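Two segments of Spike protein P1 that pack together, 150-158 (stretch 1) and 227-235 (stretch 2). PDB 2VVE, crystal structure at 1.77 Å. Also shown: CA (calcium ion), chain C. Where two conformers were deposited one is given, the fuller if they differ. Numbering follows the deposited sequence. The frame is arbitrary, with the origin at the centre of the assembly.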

# COMPACT_ATOMS: atom_id res chain seq x y z
N SER A 150 -3.77 -56.97 11.37
CA SER A 150 -4.91 -56.23 10.85
C SER A 150 -4.96 -54.82 11.43
O SER A 150 -5.13 -54.65 12.64
CB SER A 150 -6.22 -56.97 11.15
OG SER A 150 -6.29 -58.19 10.45
N ILE A 151 -4.80 -53.83 10.56
CA ILE A 151 -4.86 -52.43 10.96
C ILE A 151 -6.15 -51.78 10.47
O ILE A 151 -6.45 -51.79 9.27
CB ILE A 151 -3.62 -51.63 10.44
CG1 ILE A 151 -2.32 -52.15 11.09
CG2 ILE A 151 -3.79 -50.12 10.65
CD1 ILE A 151 -2.25 -52.05 12.63
N SER A 152 -6.92 -51.21 11.41
CA SER A 152 -8.10 -50.43 11.06
C SER A 152 -7.69 -48.99 10.80
O SER A 152 -6.89 -48.42 11.54
CB SER A 152 -9.17 -50.50 12.16
OG SER A 152 -9.69 -51.81 12.28
N VAL A 153 -8.23 -48.43 9.72
CA VAL A 153 -7.95 -47.05 9.33
C VAL A 153 -9.25 -46.26 9.11
O VAL A 153 -10.27 -46.81 8.70
CB VAL A 153 -7.06 -46.96 8.05
CG1 VAL A 153 -5.72 -47.67 8.25
CG2 VAL A 153 -7.78 -47.52 6.84
N LYS A 154 -9.19 -44.98 9.42
CA LYS A 154 -10.28 -44.06 9.11
C LYS A 154 -9.69 -42.66 8.92
O LYS A 154 -9.58 -41.89 9.88
CB LYS A 154 -11.37 -44.09 10.20
CG LYS A 154 -12.58 -43.19 9.88
CD LYS A 154 -13.80 -43.52 10.72
CE LYS A 154 -14.66 -44.59 10.07
NZ LYS A 154 -15.84 -44.90 10.92
N PRO A 155 -9.30 -42.34 7.66
CA PRO A 155 -8.72 -41.03 7.38
C PRO A 155 -9.77 -39.92 7.54
O PRO A 155 -10.96 -40.17 7.35
CB PRO A 155 -8.25 -41.15 5.92
CG PRO A 155 -9.10 -42.26 5.34
CD PRO A 155 -9.34 -43.21 6.47
N ALA A 156 -9.34 -38.72 7.90
CA ALA A 156 -10.27 -37.59 8.05
C ALA A 156 -9.62 -36.29 7.62
O ALA A 156 -8.38 -36.20 7.54
CB ALA A 156 -10.78 -37.49 9.48
N PHE A 157 -10.46 -35.30 7.30
CA PHE A 157 -10.04 -33.90 7.32
C PHE A 157 -10.61 -33.31 8.58
O PHE A 157 -11.82 -33.41 8.81
CB PHE A 157 -10.62 -33.13 6.14
CG PHE A 157 -10.21 -33.66 4.80
CD1 PHE A 157 -8.87 -33.72 4.44
CD2 PHE A 157 -11.18 -34.09 3.90
CE1 PHE A 157 -8.49 -34.20 3.17
CE2 PHE A 157 -10.82 -34.58 2.63
CZ PHE A 157 -9.47 -34.63 2.27
N TYR A 158 -9.75 -32.72 9.40
CA TYR A 158 -10.21 -31.86 10.49
C TYR A 158 -10.17 -30.42 9.97
O TYR A 158 -9.11 -29.93 9.61
CB TYR A 158 -9.31 -31.97 11.72
CG TYR A 158 -9.36 -33.29 12.48
CD1 TYR A 158 -10.31 -34.28 12.18
CD2 TYR A 158 -8.46 -33.53 13.51
CE1 TYR A 158 -10.33 -35.48 12.89
CE2 TYR A 158 -8.48 -34.71 14.22
CZ TYR A 158 -9.41 -35.67 13.93
OH TYR A 158 -9.39 -36.83 14.69
CA CA C . -6.30 -54.38 14.61
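Stretch 2 (227-235) SFTTFIEVY

Stretch 2 is mostly extended, with a kink at Ile 232, phi/psi -49/-46. Stretch 1 has two short strands, 151-153 and 155-158, with Lys 154 between them. The strand of stretch 2, which includes 229-235, crosses strand 155-158 at -65°, and the axes come no closer than 9.2 Å. At that spacing side chains fill most of the gap. No hydrogen bond joins the stretches, and the contact buries 357 Å² in all, both sides summed.

The order of contacts runs the same way along both chains. Ile 151 meets Phe 228, Val 153 and Pro 155 meet Thr 229, and Phe 157 meets Val 234. The backbones are nearest in register at Pro 155 and Thr 229, whose CA atoms are 7.4 Å apart. Phe 157 CA and Val 234 CA are 10.0 Å apart, and the aromatic side chain of Phe 157 spans this wider end.

Ile 151 points toward stretch 2, and its CG2 rests 3.7 Å from Phe 228 CD2. Val 153 CG1 lies 3.9 Å from Thr 229 OG1. The methyl of Thr 229 turns to the proline instead, with Thr 229 CG2 4.3 Å from Pro 155 CB. Within stretch 2, Thr 229 N donates a hydrogen bond to Ser 227 OG, 3.0 Å long.

Phe 231 is the main bump, with the largest covered area of any residue here. Its tip enters a hollow lined by Pro 155, Ala 156 and Phe 157. Phe 231 CZ is 3.8 Å from Pro 155 CB and 3.6 Å from Ala 156 O. The CB of Ala 156 points away, so its backbone forms this part of the wall. Phe 157 starts out sideways, but its ring reaches in. Phe 157 CE1 lies 4.2 Å from Phe 231 CE1 and 3.8 Å from Val 234 CG1, between the two.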

# COMPACT_ATOMS: atom_id res chain seq x y z
N SER A 227 1.34 -42.56 11.12
CA SER A 227 0.41 -43.69 10.99
C SER A 227 0.81 -44.57 9.82
O SER A 227 1.93 -44.45 9.31
CB SER A 227 -1.03 -43.19 10.84
OG SER A 227 -1.24 -42.56 9.59
N PHE A 228 -0.09 -45.46 9.41
CA PHE A 228 0.09 -46.24 8.19
C PHE A 228 -0.66 -45.60 7.01
O PHE A 228 -0.85 -46.24 5.98
CB PHE A 228 -0.41 -47.67 8.41
CG PHE A 228 0.25 -48.35 9.56
CD1 PHE A 228 1.57 -48.80 9.47
CD2 PHE A 228 -0.45 -48.57 10.74
CE1 PHE A 228 2.18 -49.45 10.55
CE2 PHE A 228 0.15 -49.20 11.83
CZ PHE A 228 1.47 -49.64 11.73
N THR A 229 -1.05 -44.34 7.16
CA THR A 229 -1.89 -43.66 6.18
C THR A 229 -1.15 -42.48 5.58
O THR A 229 -0.57 -41.69 6.32
CB THR A 229 -3.20 -43.18 6.86
OG1 THR A 229 -3.94 -44.33 7.30
CG2 THR A 229 -4.08 -42.34 5.91
N THR A 230 -1.18 -42.37 4.25
CA THR A 230 -0.58 -41.24 3.53
C THR A 230 -1.58 -40.57 2.59
O THR A 230 -2.24 -41.24 1.78
CB THR A 230 0.67 -41.69 2.72
OG1 THR A 230 1.62 -42.32 3.59
CG2 THR A 230 1.34 -40.49 2.01
N PHE A 231 -1.68 -39.25 2.69
CA PHE A 231 -2.54 -38.47 1.78
C PHE A 231 -1.77 -38.12 0.51
O PHE A 231 -1.23 -37.03 0.36
CB PHE A 231 -3.10 -37.21 2.46
CG PHE A 231 -4.11 -37.51 3.53
CD1 PHE A 231 -5.47 -37.43 3.26
CD2 PHE A 231 -3.70 -37.90 4.80
CE1 PHE A 231 -6.42 -37.72 4.25
CE2 PHE A 231 -4.64 -38.20 5.80
CZ PHE A 231 -6.00 -38.10 5.53
N ILE A 232 -1.72 -39.09 -0.41
CA ILE A 232 -0.98 -38.95 -1.67
C ILE A 232 -1.31 -37.64 -2.42
O ILE A 232 -0.41 -36.91 -2.87
CB ILE A 232 -1.24 -40.19 -2.57
CG1 ILE A 232 -0.72 -41.47 -1.89
CG2 ILE A 232 -0.64 -40.00 -3.96
CD1 ILE A 232 0.79 -41.48 -1.64
N GLU A 233 -2.60 -37.33 -2.51
CA GLU A 233 -3.07 -36.10 -3.15
C GLU A 233 -4.35 -35.63 -2.47
O GLU A 233 -5.24 -36.43 -2.21
CB GLU A 233 -3.33 -36.38 -4.63
CG GLU A 233 -3.59 -35.14 -5.48
CD GLU A 233 -4.16 -35.48 -6.85
OE1 GLU A 233 -4.38 -36.68 -7.15
OE2 GLU A 233 -4.39 -34.53 -7.63
N VAL A 234 -4.42 -34.35 -2.13
CA VAL A 234 -5.66 -33.74 -1.66
C VAL A 234 -6.09 -32.73 -2.73
O VAL A 234 -5.32 -31.83 -3.10
CB VAL A 234 -5.50 -33.04 -0.29
CG1 VAL A 234 -6.86 -32.47 0.19
CG2 VAL A 234 -4.91 -34.02 0.76
N TYR A 235 -7.33 -32.88 -3.21
CA TYR A 235 -7.76 -32.15 -4.41
C TYR A 235 -9.27 -31.99 -4.46
O TYR A 235 -10.00 -32.53 -3.62
CB TYR A 235 -7.28 -32.90 -5.67
CG TYR A 235 -7.92 -34.25 -5.87
CD1 TYR A 235 -9.05 -34.40 -6.69
CD2 TYR A 235 -7.44 -35.39 -5.21
CE1 TYR A 235 -9.66 -35.63 -6.86
CE2 TYR A 235 -8.05 -36.63 -5.38
CZ TYR A 235 -9.16 -36.74 -6.21
OH TYR A 235 -9.77 -37.97 -6.37
O HOH W 1 -7.88 -54.25 13.26
O HOH W 2 -7.53 -53.99 16.63
O HOH W 3 -7.32 -56.53 14.71